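Local coordinates for protein putative carboxylesterase (Lactobacillus plantarum WCFS1, PDB 3BJR) that is a putative carboxylesterase, probably an alpha/beta-hydrolase that cleaves ester bonds, at residues A[62-67]-A[86-91]; A[160-165]-A[204-209]. One frame throughout, in Å; residues are numbered along the deposited sequence.

Contact 1 (A[62-67]-A[86-91]); sequences THIPVA and LEYTLL
I64 lays its terminal methyl over the ring of Y88: CD1 stands 3.5 Å from the Y88 ring centroid and 14° off the ring normal, a CH-pi contact over the face. Its first torsion (chi1 -68°) sets CG1 opposite the carbonyl carbon, and a further bend at CG1 brings CD1 over the aromatic face. I64 CG1 lies 3.8 Å from E87 CA, I64 CG2 meets the aliphatic part of the glutamate at E87 CG (3.9 Å), and I64 CG1 reaches L90 CD2 at 4.0 Å. L90 in turn sets its two methyls against the backbone of T62 and H63: CD1 at T62 O and, 3.6 Å away, H63 CA; CD2 at H63 N and O. The segments run roughly antiparallel, their end-to-end directions 158° apart, yet direct hydrogen bonds between them are absent. The one polar link across them is a water donating to H63 O and to Y88 OH, each at 2.9 Å; the tyrosine hydroxyl is also bonded to P57 O. The loop ahead of helix 66-77 is thus packed against the exit of strand 82-87, within one beta-alpha-beta unit. The chemistry implies an attachment made chiefly by apolar packing around I64.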
ATOM      1  N   THR A  62     -18.266  16.589  14.263  1.00 32.43           N
ATOM      2  CA  THR A  62     -18.994  16.975  15.494  1.00 33.05           C
ATOM      3  C   THR A  62     -18.122  17.774  16.483  1.00 31.81           C
ATOM      4  O   THR A  62     -18.625  18.550  17.293  1.00 33.31           O
ATOM      5  CB  THR A  62     -19.577  15.725  16.218  1.00 33.51           C
ATOM      6  OG1 THR A  62     -18.503  14.847  16.587  1.00 31.19           O
ATOM      7  CG2 THR A  62     -20.562  14.975  15.327  1.00 31.19           C
ATOM      8  N   HIS A  63     -16.807  17.582  16.386  1.00 32.78           N
ATOM      9  CA  HIS A  63     -15.842  18.196  17.277  1.00 33.35           C
ATOM     10  C   HIS A  63     -14.492  18.066  16.589  1.00 33.29           C
ATOM     11  O   HIS A  63     -14.367  17.351  15.590  1.00 33.06           O
ATOM     12  CB  HIS A  63     -15.823  17.435  18.631  1.00 33.79           C
ATOM     13  CG  HIS A  63     -15.146  16.095  18.558  1.00 31.75           C
ATOM     14  ND1 HIS A  63     -13.977  15.810  19.236  1.00 34.11           N
ATOM     15  CD2 HIS A  63     -15.450  14.978  17.858  1.00 25.70           C
ATOM     16  CE1 HIS A  63     -13.576  14.587  18.929  1.00 31.55           C
ATOM     17  NE2 HIS A  63     -14.442  14.070  18.078  1.00 32.17           N
ATOM     18  N   ILE A  64     -13.485  18.780  17.081  1.00 33.70           N
ATOM     19  CA  ILE A  64     -12.106  18.577  16.608  1.00 30.60           C
ATOM     20  C   ILE A  64     -11.362  17.969  17.808  1.00 30.89           C
ATOM     21  O   ILE A  64     -11.405  18.542  18.898  1.00 34.80           O
ATOM     22  CB  ILE A  64     -11.450  19.891  16.096  1.00 30.58           C
ATOM     23  CG1 ILE A  64     -12.121  20.403  14.793  1.00 30.95           C
ATOM     24  CG2 ILE A  64      -9.958  19.698  15.825  1.00 28.99           C
ATOM     25  CD1 ILE A  64     -11.775  19.577  13.523  1.00 31.95           C
ATOM     26  N   PRO A  65     -10.743  16.776  17.639  1.00 33.03           N
ATOM     27  CA  PRO A  65      -9.940  16.156  18.688  1.00 32.30           C
ATOM     28  C   PRO A  65      -8.590  16.864  18.723  1.00 34.12           C
ATOM     29  O   PRO A  65      -7.665  16.537  17.975  1.00 30.68           O
ATOM     30  CB  PRO A  65      -9.807  14.708  18.222  1.00 31.03           C
ATOM     31  CG  PRO A  65      -9.948  14.759  16.757  1.00 33.19           C
ATOM     32  CD  PRO A  65     -10.781  15.932  16.427  1.00 31.30           C
ATOM     33  N   VAL A  66      -8.513  17.862  19.585  1.00 35.68           N
ATOM     34  CA  VAL A  66      -7.352  18.730  19.638  1.00 39.10           C
ATOM     35  C   VAL A  66      -6.079  18.003  20.000  1.00 38.92           C
ATOM     36  O   VAL A  66      -5.052  18.261  19.374  1.00 40.70           O
ATOM     37  CB  VAL A  66      -7.608  19.954  20.533  1.00 40.02           C
ATOM     38  CG1 VAL A  66      -6.292  20.626  20.847  1.00 45.00           C
ATOM     39  CG2 VAL A  66      -8.616  20.912  19.825  1.00 34.06           C
ATOM     40  N   ALA A  67      -6.151  17.071  20.948  1.00 39.17           N
ATOM     41  CA  ALA A  67      -4.984  16.288  21.360  1.00 36.99           C
ATOM     42  C   ALA A  67      -4.461  15.437  20.208  1.00 36.83           C
ATOM     43  O   ALA A  67      -3.264  15.294  20.036  1.00 35.09           O
ATOM     44  CB  ALA A  67      -5.308  15.428  22.591  1.00 38.16           C
ATOM     45  N   LEU A  86      -5.715  22.409  11.614  1.00 34.42           N
ATOM     46  CA  LEU A  86      -6.926  23.141  11.265  1.00 31.69           C
ATOM     47  C   LEU A  86      -8.136  22.666  12.037  1.00 31.61           C
ATOM     48  O   LEU A  86      -8.518  21.524  11.910  1.00 32.05           O
ATOM     49  CB  LEU A  86      -7.207  22.982   9.741  1.00 34.76           C
ATOM     50  CG  LEU A  86      -8.443  23.695   9.167  1.00 34.45           C
ATOM     51  CD1 LEU A  86      -8.354  25.221   9.311  1.00 23.59           C
ATOM     52  CD2 LEU A  86      -8.641  23.243   7.751  1.00 31.37           C
ATOM     53  N   GLU A  87      -8.732  23.553  12.831  1.00 31.97           N
ATOM     54  CA  GLU A  87     -10.019  23.325  13.435  1.00 33.47           C
ATOM     55  C   GLU A  87     -11.040  23.880  12.413  1.00 32.54           C
ATOM     56  O   GLU A  87     -11.274  25.065  12.334  1.00 32.70           O
ATOM     57  CB  GLU A  87     -10.146  24.022  14.784  1.00 33.43           C
ATOM     58  CG  GLU A  87      -9.196  23.495  15.822  1.00 36.64           C
ATOM     59  CD  GLU A  87      -9.375  24.188  17.155  1.00 37.64           C
ATOM     60  OE1 GLU A  87     -10.428  23.956  17.766  1.00 39.32           O
ATOM     61  OE2 GLU A  87      -8.480  24.942  17.591  1.00 35.83           O
ATOM     62  N   TYR A  88     -11.560  22.997  11.580  1.00 33.29           N
ATOM     63  CA  TYR A  88     -12.515  23.349  10.539  1.00 34.28           C
ATOM     64  C   TYR A  88     -13.965  23.435  11.009  1.00 34.62           C
ATOM     65  O   TYR A  88     -14.290  23.080  12.138  1.00 36.51           O
ATOM     66  CB  TYR A  88     -12.396  22.368   9.369  1.00 32.54           C
ATOM     67  CG  TYR A  88     -12.414  20.874   9.731  1.00 36.97           C
ATOM     68  CD1 TYR A  88     -13.609  20.186   9.962  1.00 31.21           C
ATOM     69  CD2 TYR A  88     -11.240  20.148   9.804  1.00 32.01           C
ATOM     70  CE1 TYR A  88     -13.606  18.835  10.273  1.00 31.58           C
ATOM     71  CE2 TYR A  88     -11.240  18.793  10.129  1.00 34.97           C
ATOM     72  CZ  TYR A  88     -12.424  18.145  10.379  1.00 32.08           C
ATOM     73  OH  TYR A  88     -12.429  16.813  10.680  1.00 30.74           O
ATOM     74  N   THR A  89     -14.820  23.955  10.128  1.00 35.22           N
ATOM     75  CA  THR A  89     -16.256  24.104  10.396  1.00 33.36           C
ATOM     76  C   THR A  89     -16.895  22.767  10.719  1.00 32.45           C
ATOM     77  O   THR A  89     -16.649  21.762  10.039  1.00 32.43           O
ATOM     78  CB  THR A  89     -16.990  24.732   9.190  1.00 32.06           C
ATOM     79  OG1 THR A  89     -16.314  25.934   8.857  1.00 27.08           O
ATOM     80  CG2 THR A  89     -18.463  25.040   9.502  1.00 23.64           C
ATOM     81  N   LEU A  90     -17.717  22.774  11.769  1.00 32.36           N
ATOM     82  CA  LEU A  90     -18.385  21.578  12.241  1.00 33.59           C
ATOM     83  C   LEU A  90     -19.883  21.675  11.975  1.00 35.36           C
ATOM     84  O   LEU A  90     -20.388  22.718  11.584  1.00 33.30           O
ATOM     85  CB  LEU A  90     -18.100  21.391  13.756  1.00 35.82           C
ATOM     86  CG  LEU A  90     -16.629  21.349  14.208  1.00 29.97           C
ATOM     87  CD1 LEU A  90     -16.513  21.418  15.736  1.00 33.40           C
ATOM     88  CD2 LEU A  90     -15.965  20.174  13.662  1.00 25.24           C
ATOM     89  N   LEU A  91     -20.591  20.571  12.184  1.00 38.90           N
ATOM     90  CA  LEU A  91     -22.057  20.522  12.006  1.00 39.75           C
ATOM     91  C   LEU A  91     -22.765  21.490  12.914  1.00 40.73           C
ATOM     92  O   LEU A  91     -23.793  22.050  12.542  1.00 44.10           O
ATOM     93  CB  LEU A  91     -22.578  19.108  12.231  1.00 40.04           C
ATOM     94  CG  LEU A  91     -22.246  18.159  11.078  1.00 47.43           C
ATOM     95  CD1 LEU A  91     -22.110  16.676  11.520  1.00 47.49           C
ATOM     96  CD2 LEU A  91     -23.289  18.361   9.974  1.00 51.31           C
TER
HETATM   97  O   HOH W   1     -14.479  16.750  12.743  1.00 27.42           O

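Contact 2 (A[160-165]-A[204-209])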
ATOM      1  N   LEU A 160      -3.566  28.490  -3.686  1.00 32.09           N
ATOM      2  CA  LEU A 160      -4.237  27.381  -3.018  1.00 32.49           C
ATOM      3  C   LEU A 160      -3.585  26.021  -3.299  1.00 32.32           C
ATOM      4  O   LEU A 160      -4.014  24.976  -2.771  1.00 34.63           O
ATOM      5  CB  LEU A 160      -5.707  27.347  -3.506  1.00 32.23           C
ATOM      6  CG  LEU A 160      -6.537  28.579  -3.161  1.00 29.34           C
ATOM      7  CD1 LEU A 160      -7.812  28.595  -3.997  1.00 28.85           C
ATOM      8  CD2 LEU A 160      -6.818  28.718  -1.662  1.00 28.91           C
ATOM      9  N   LYS A 161      -2.525  26.013  -4.081  1.00 31.76           N
ATOM     10  CA  LYS A 161      -1.939  24.733  -4.479  1.00 32.20           C
ATOM     11  C   LYS A 161      -1.440  23.909  -3.321  1.00 33.11           C
ATOM     12  O   LYS A 161      -0.670  24.416  -2.508  1.00 34.80           O
ATOM     13  CB  LYS A 161      -0.820  24.934  -5.505  1.00 29.94           C
ATOM     14  CG  LYS A 161      -0.251  23.638  -6.110  1.00 31.42           C
ATOM     15  CD  LYS A 161       0.690  23.966  -7.238  1.00 31.63           C
ATOM     16  CE  LYS A 161       1.289  22.738  -7.867  1.00 40.22           C
ATOM     17  NZ  LYS A 161       2.229  23.113  -8.967  1.00 33.59           N
ATOM     18  N   PRO A 162      -1.905  22.635  -3.210  1.00 34.38           N
ATOM     19  CA  PRO A 162      -1.261  21.762  -2.235  1.00 33.41           C
ATOM     20  C   PRO A 162      -0.062  21.145  -2.927  1.00 33.18           C
ATOM     21  O   PRO A 162      -0.196  20.487  -3.935  1.00 36.81           O
ATOM     22  CB  PRO A 162      -2.310  20.718  -1.932  1.00 35.31           C
ATOM     23  CG  PRO A 162      -3.165  20.611  -3.227  1.00 31.99           C
ATOM     24  CD  PRO A 162      -3.023  21.965  -3.912  1.00 32.11           C
ATOM     25  N   ASN A 163       1.113  21.339  -2.392  1.00 33.99           N
ATOM     26  CA  ASN A 163       2.279  20.820  -3.060  1.00 36.24           C
ATOM     27  C   ASN A 163       2.325  19.282  -3.074  1.00 37.78           C
ATOM     28  O   ASN A 163       2.733  18.674  -4.063  1.00 41.92           O
ATOM     29  CB  ASN A 163       3.532  21.525  -2.543  1.00 33.92           C
ATOM     30  CG  ASN A 163       3.497  23.001  -2.821  1.00 36.19           C
ATOM     31  OD1 ASN A 163       3.507  23.804  -1.895  1.00 29.44           O
ATOM     32  ND2 ASN A 163       3.409  23.371  -4.091  1.00 31.63           N
ATOM     33  N   ASN A 164       1.907  18.663  -1.998  1.00 41.08           N
ATOM     34  CA  ASN A 164       1.606  17.227  -1.990  1.00 39.07           C
ATOM     35  C   ASN A 164       0.405  17.127  -1.069  1.00 40.26           C
ATOM     36  O   ASN A 164       0.062  18.114  -0.433  1.00 33.51           O
ATOM     37  CB  ASN A 164       2.735  16.428  -1.351  1.00 39.79           C
ATOM     38  CG  ASN A 164       4.045  16.586  -2.056  1.00 43.15           C
ATOM     39  OD1 ASN A 164       4.248  16.080  -3.154  1.00 47.65           O
ATOM     40  ND2 ASN A 164       4.962  17.272  -1.408  1.00 58.86           N
ATOM     41  N   VAL A 165      -0.277  15.978  -1.046  1.00 39.84           N
ATOM     42  CA  VAL A 165      -1.270  15.701   0.008  1.00 34.81           C
ATOM     43  C   VAL A 165      -0.940  14.327   0.654  1.00 32.53           C
ATOM     44  O   VAL A 165      -0.350  13.462   0.050  1.00 34.67           O
ATOM     45  CB  VAL A 165      -2.759  15.800  -0.431  1.00 35.43           C
ATOM     46  CG1 VAL A 165      -3.024  17.211  -1.007  1.00 28.57           C
ATOM     47  CG2 VAL A 165      -3.139  14.711  -1.394  1.00 32.79           C
ATOM     48  N   ASP A 204      -4.921  18.391 -12.265  1.00 40.77           N
ATOM     49  CA  ASP A 204      -4.460  19.311 -11.218  1.00 42.46           C
ATOM     50  C   ASP A 204      -4.256  18.618  -9.859  1.00 38.90           C
ATOM     51  O   ASP A 204      -3.747  19.255  -8.902  1.00 38.46           O
ATOM     52  CB  ASP A 204      -5.415  20.513 -11.056  1.00 44.82           C
ATOM     53  CG  ASP A 204      -5.493  21.389 -12.290  1.00 49.15           C
ATOM     54  OD1 ASP A 204      -4.428  21.626 -12.913  1.00 43.20           O
ATOM     55  OD2 ASP A 204      -6.646  21.830 -12.580  1.00 54.42           O
ATOM     56  N   ASN A 205      -4.670  17.354  -9.742  1.00 37.93           N
ATOM     57  CA  ASN A 205      -4.387  16.611  -8.511  1.00 37.01           C
ATOM     58  C   ASN A 205      -2.875  16.493  -8.437  1.00 33.20           C
ATOM     59  O   ASN A 205      -2.192  16.162  -9.418  1.00 33.39           O
ATOM     60  CB  ASN A 205      -5.006  15.203  -8.449  1.00 36.31           C
ATOM     61  CG  ASN A 205      -6.476  15.215  -8.163  1.00 36.53           C
ATOM     62  OD1 ASN A 205      -7.239  15.775  -8.908  1.00 37.03           O
ATOM     63  ND2 ASN A 205      -6.881  14.571  -7.090  1.00 39.06           N
ATOM     64  N   GLN A 206      -2.391  16.769  -7.253  1.00 31.06           N
ATOM     65  CA  GLN A 206      -0.984  16.724  -6.890  1.00 33.70           C
ATOM     66  C   GLN A 206      -0.604  15.401  -6.248  1.00 35.86           C
ATOM     67  O   GLN A 206      -1.497  14.650  -5.863  1.00 38.94           O
ATOM     68  CB  GLN A 206      -0.712  17.903  -5.927  1.00 31.41           C
ATOM     69  CG  GLN A 206      -1.036  19.238  -6.606  1.00 28.26           C
ATOM     70  CD  GLN A 206      -0.248  19.417  -7.882  1.00 36.62           C
ATOM     71  OE1 GLN A 206       0.954  19.302  -7.855  1.00 36.23           O
ATOM     72  NE2 GLN A 206      -0.925  19.695  -9.012  1.00 35.32           N
ATOM     73  N   PRO A 207       0.714  15.099  -6.155  1.00 34.67           N
ATOM     74  CA  PRO A 207       1.196  13.844  -5.572  1.00 33.54           C
ATOM     75  C   PRO A 207       0.560  13.530  -4.229  1.00 36.12           C
ATOM     76  O   PRO A 207       0.450  14.417  -3.365  1.00 34.19           O
ATOM     77  CB  PRO A 207       2.683  14.064  -5.437  1.00 30.89           C
ATOM     78  CG  PRO A 207       3.008  14.982  -6.610  1.00 36.78           C
ATOM     79  CD  PRO A 207       1.836  15.910  -6.675  1.00 36.53           C
ATOM     80  N   THR A 208       0.191  12.253  -4.058  1.00 35.43           N
ATOM     81  CA  THR A 208      -0.584  11.819  -2.915  1.00 35.49           C
ATOM     82  C   THR A 208      -0.001  10.601  -2.211  1.00 34.81           C
ATOM     83  O   THR A 208       0.242   9.572  -2.829  1.00 31.92           O
ATOM     84  CB  THR A 208      -2.026  11.509  -3.384  1.00 35.54           C
ATOM     85  OG1 THR A 208      -2.557  12.665  -4.058  1.00 32.18           O
ATOM     86  CG2 THR A 208      -2.977  11.106  -2.197  1.00 32.91           C
ATOM     87  N   PHE A 209       0.164  10.716  -0.899  1.00 31.54           N
ATOM     88  CA  PHE A 209       0.629   9.632  -0.051  1.00 31.77           C
ATOM     89  C   PHE A 209      -0.565   9.205   0.768  1.00 32.43           C
ATOM     90  O   PHE A 209      -1.128   9.992   1.499  1.00 34.55           O
ATOM     91  CB  PHE A 209       1.740  10.077   0.891  1.00 28.75           C
ATOM     92  CG  PHE A 209       2.241   9.004   1.768  1.00 34.53           C
ATOM     93  CD1 PHE A 209       1.673   8.748   2.972  1.00 35.17           C
ATOM     94  CD2 PHE A 209       3.303   8.201   1.347  1.00 30.14           C
ATOM     95  CE1 PHE A 209       2.164   7.728   3.802  1.00 32.07           C
ATOM     96  CE2 PHE A 209       3.784   7.204   2.153  1.00 32.70           C
ATOM     97  CZ  PHE A 209       3.219   6.944   3.357  1.00 29.09           C
TER
HETATM   98  O   HOH W   2       2.528  20.598 -10.151  1.00 50.51           O
HETATM   99  O   HOH W   3       2.911  19.477  -6.432  1.00 36.92           O
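P207 O is approached by two groups of the facing segment: V165 N donates to it at 2.9 Å with an N-H...O angle of 163°, and N164 CA adds a weaker CA-H...O contact with P207 O at 3.3 Å. V165 O then accepts from F209 N (3.0 Å, 169°), while T208 CA also comes within 3.4 Å of V165 O. These bonds define a parallel beta bridge between V165 and T208, whose side chains lie side by side on one face, V165 CG2 against T208 OG1; that hydroxyl donates to Q206 O. Before the strands begin, chi1 of Q206 (-60°) puts CG beside the backbone N and against P162 O at 3.1 Å. A bend at chi2 then carries the amide back, so that Q206 NE2 donates to D204 O at 2.9 Å, from above the carbonyl plane. The K161 side chain crosses that of Q206 at about a right angle, K161 CE 3.5 Å from Q206 OE1, and a water links K161 NZ to Q206 OE1. With alanine in place of Q206, the amide bonding D204 O would be gone, a gap would probably open beside P162, and K161 NZ would probably lose its water-mediated partner. The bridge starts adjacent strands 165-168 and 208-213, with V165 and P162 touching helix 133-153, T208 helix 222-233, and N164, P207 and F209 helix 270-281.

How the contacts relate
Contact 1 closes along the chain before contact 2 opens, and the two lie on opposite sides of the chain's centre, with centres 23 Å apart and nearest atoms about 11 Å apart. Both reach the same mixed sheet. Strands 50-56 and 125-131 separate strand 82-87 of contact 1 from the pair 165-168 and 208-213 of contact 2. These strands run parallel, but contact 1 sits where strand 82-87 ends and contact 2 where its pair begins, at opposite ends of the parallel strands. In alpha/beta hydrolases the catalytic apparatus gathers at the C-terminal ends; consistent with this, Y88 touches the probable nucleophile elbow, while V165 comes near it without touching.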